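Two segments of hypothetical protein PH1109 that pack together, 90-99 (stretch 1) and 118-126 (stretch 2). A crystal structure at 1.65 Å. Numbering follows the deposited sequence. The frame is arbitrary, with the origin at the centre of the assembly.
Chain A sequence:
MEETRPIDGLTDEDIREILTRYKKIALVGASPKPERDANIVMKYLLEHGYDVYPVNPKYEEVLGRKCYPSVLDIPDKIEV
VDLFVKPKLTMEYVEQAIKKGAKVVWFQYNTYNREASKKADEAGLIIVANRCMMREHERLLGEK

Stretch 1, residues 90-99: TMEYVEQAIK
Stretch 2, residues 118-126: KKADEAGLI

Residues 90-99 form a continuous helix and pack beside the helical turn 118-122. The axes run nearly parallel, 12° between their N-to-C directions, and approach to 9.6 Å. Register is set by Val 94 and Ala 120, with CA atoms 6.2 Å apart; the contact buries 343 Å² in all. In the first helix the amides of Val 94 to Ala 97, and of Lys 99, are satisfied by carbonyls four residues back, from Val 94 N to Thr 90 O (2.8 Å) through Lys 99 N to Glu 95 O (3.1 Å). The second helix ends in a Schellman motif: Gly 124 N donates to Asp 121 O (2.9 Å) and Leu 125 N to Ala 120 O (3.0 Å), while Ala 123 N makes only weak bonds, to Lys 119 O and Ala 120 O, both 3.1 Å. Gly 124 turns the chain at phi/psi 91/7, where a CB would jam against the preceding carbonyl; Leu 125 then extends at -80/136.

The one hydrogen bond between the stretches belongs to a salt bridge. The CA-to-CB bond of Lys 119 (chi t, t, m, t) points toward the first helix, and NZ donates to Glu 95 OE1 at 3.0 Å, which the m, t rotamer of Glu 95 carries within reach. Met 91 (t, p, chi3 92°) brings SD to 3.5 Å from Lys 119 NZ, a contact only. Beside this polar edge, Val 94 (t) sets CG1 3.6 Å from Ala 120 CB, an apolar contact at the point of closest register. Ile 98 (m, m) extends CD1 to 3.3 Å from both Ala 123 CB and Leu 125 CD2 (Leu 125 m, chi2 -73°) and 3.9 Å from Ala 120 CA, all apolar. Elsewhere in the structure, Thr 90 OG1 and Gln 96 OE1 find hydrogen-bond partners.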

# COMPACT_ATOMS: atom_id res chain seq x y z
N THR A 90 -3.50 11.27 -2.54
CA THR A 90 -2.57 10.58 -1.65
C THR A 90 -2.18 11.38 -0.42
O THR A 90 -1.86 10.80 0.62
CB THR A 90 -1.29 10.17 -2.40
OG1 THR A 90 -0.58 11.34 -2.84
CG2 THR A 90 -1.63 9.30 -3.60
N MET A 91 -2.19 12.71 -0.52
CA MET A 91 -1.83 13.55 0.61
C MET A 91 -2.68 13.23 1.83
O MET A 91 -2.16 13.02 2.93
CB MET A 91 -1.97 15.03 0.25
CG MET A 91 -1.64 15.97 1.39
SD MET A 91 0.04 15.75 2.04
CE MET A 91 0.95 16.93 1.04
N GLU A 92 -3.99 13.19 1.65
CA GLU A 92 -4.90 12.90 2.75
C GLU A 92 -4.55 11.57 3.41
O GLU A 92 -4.51 11.47 4.63
CB GLU A 92 -6.35 12.88 2.25
CG GLU A 92 -6.67 11.75 1.29
CD GLU A 92 -8.03 11.89 0.64
OE1 GLU A 92 -9.04 12.01 1.38
OE2 GLU A 92 -8.10 11.88 -0.60
N TYR A 93 -4.29 10.55 2.60
CA TYR A 93 -3.96 9.23 3.13
C TYR A 93 -2.57 9.15 3.73
O TYR A 93 -2.32 8.33 4.61
CB TYR A 93 -4.14 8.17 2.04
CG TYR A 93 -5.59 7.97 1.67
CD1 TYR A 93 -6.09 8.39 0.44
CD2 TYR A 93 -6.48 7.40 2.59
CE1 TYR A 93 -7.44 8.25 0.13
CE2 TYR A 93 -7.82 7.25 2.29
CZ TYR A 93 -8.30 7.68 1.06
OH TYR A 93 -9.64 7.55 0.76
N VAL A 94 -1.65 10.00 3.26
CA VAL A 94 -0.31 10.01 3.82
C VAL A 94 -0.39 10.58 5.23
O VAL A 94 0.24 10.08 6.15
CB VAL A 94 0.65 10.89 2.98
CG1 VAL A 94 1.96 11.10 3.72
CG2 VAL A 94 0.92 10.22 1.64
N GLU A 95 -1.18 11.64 5.38
CA GLU A 95 -1.37 12.27 6.68
C GLU A 95 -1.97 11.25 7.64
O GLU A 95 -1.61 11.21 8.82
CB GLU A 95 -2.30 13.48 6.54
CG GLU A 95 -1.69 14.61 5.71
CD GLU A 95 -2.65 15.76 5.47
OE1 GLU A 95 -2.22 16.78 4.90
OE2 GLU A 95 -3.84 15.64 5.85
N GLN A 96 -2.86 10.41 7.12
CA GLN A 96 -3.49 9.36 7.92
C GLN A 96 -2.44 8.33 8.31
O GLN A 96 -2.35 7.91 9.46
CB GLN A 96 -4.61 8.68 7.13
CG GLN A 96 -5.91 9.46 7.08
CD GLN A 96 -6.93 8.79 6.18
OE1 GLN A 96 -6.98 7.56 6.08
NE2 GLN A 96 -7.77 9.59 5.54
N ALA A 97 -1.64 7.91 7.33
CA ALA A 97 -0.59 6.92 7.56
C ALA A 97 0.36 7.44 8.64
O ALA A 97 0.83 6.67 9.47
CB ALA A 97 0.18 6.66 6.26
N ILE A 98 0.63 8.74 8.61
CA ILE A 98 1.51 9.36 9.58
C ILE A 98 0.92 9.23 10.96
O ILE A 98 1.59 8.83 11.90
CB ILE A 98 1.72 10.87 9.29
CG1 ILE A 98 2.33 11.05 7.91
CG2 ILE A 98 2.65 11.48 10.33
CD1 ILE A 98 3.63 10.31 7.74
N LYS A 99 -0.35 9.60 11.09
CA LYS A 99 -1.05 9.53 12.37
C LYS A 99 -1.16 8.09 12.86
O LYS A 99 -1.06 7.82 14.05
CB LYS A 99 -2.45 10.14 12.25
CG LYS A 99 -2.48 11.65 12.08
CD LYS A 99 -1.69 12.35 13.17
CE LYS A 99 -2.12 13.80 13.34
NZ LYS A 99 -3.49 13.88 13.91
N LYS A 118 6.96 13.82 0.27
CA LYS A 118 7.87 14.63 1.08
C LYS A 118 7.43 14.65 2.54
O LYS A 118 8.24 14.48 3.44
CB LYS A 118 7.93 16.06 0.54
CG LYS A 118 8.87 16.97 1.30
CD LYS A 118 8.92 18.35 0.66
CE LYS A 118 9.87 19.27 1.41
NZ LYS A 118 9.97 20.61 0.77
N LYS A 119 6.14 14.86 2.77
CA LYS A 119 5.61 14.89 4.12
C LYS A 119 5.85 13.55 4.80
O LYS A 119 6.27 13.48 5.95
CB LYS A 119 4.12 15.22 4.11
CG LYS A 119 3.49 15.35 5.49
CD LYS A 119 2.06 15.85 5.42
CE LYS A 119 2.01 17.27 4.87
NZ LYS A 119 0.61 17.78 4.78
N ALA A 120 5.59 12.47 4.06
CA ALA A 120 5.79 11.13 4.59
C ALA A 120 7.25 10.93 4.97
O ALA A 120 7.56 10.39 6.04
CB ALA A 120 5.37 10.09 3.56
N ASP A 121 8.16 11.36 4.10
CA ASP A 121 9.59 11.22 4.34
C ASP A 121 10.03 12.02 5.55
O ASP A 121 10.80 11.53 6.37
CB ASP A 121 10.38 11.66 3.10
CG ASP A 121 11.89 11.62 3.33
OD1 ASP A 121 12.39 10.58 3.80
OD2 ASP A 121 12.56 12.63 3.03
N GLU A 122 9.55 13.26 5.66
CA GLU A 122 9.92 14.10 6.79
C GLU A 122 9.39 13.52 8.10
O GLU A 122 9.88 13.86 9.18
CB GLU A 122 9.36 15.52 6.59
CG GLU A 122 9.91 16.23 5.37
CD GLU A 122 9.43 17.66 5.27
OE1 GLU A 122 8.21 17.89 5.25
OE2 GLU A 122 10.29 18.57 5.19
N ALA A 123 8.40 12.64 8.00
CA ALA A 123 7.82 12.01 9.18
C ALA A 123 8.52 10.70 9.53
O ALA A 123 8.15 10.03 10.50
CB ALA A 123 6.33 11.75 8.95
N GLY A 124 9.54 10.34 8.75
CA GLY A 124 10.28 9.12 9.02
C GLY A 124 9.76 7.88 8.31
O GLY A 124 10.23 6.78 8.57
N LEU A 125 8.79 8.07 7.42
CA LEU A 125 8.21 6.95 6.68
C LEU A 125 9.09 6.54 5.51
O LEU A 125 9.61 7.38 4.78
CB LEU A 125 6.83 7.33 6.15
CG LEU A 125 5.67 7.41 7.15
CD1 LEU A 125 5.28 6.00 7.55
CD2 LEU A 125 6.08 8.24 8.36
N ILE A 126 9.26 5.23 5.34
CA ILE A 126 10.04 4.70 4.24
C ILE A 126 9.16 4.85 3.00
O ILE A 126 7.96 4.61 3.08
CB ILE A 126 10.36 3.22 4.45
CG1 ILE A 126 11.17 3.05 5.73
CG2 ILE A 126 11.13 2.68 3.26
CD1 ILE A 126 11.41 1.60 6.10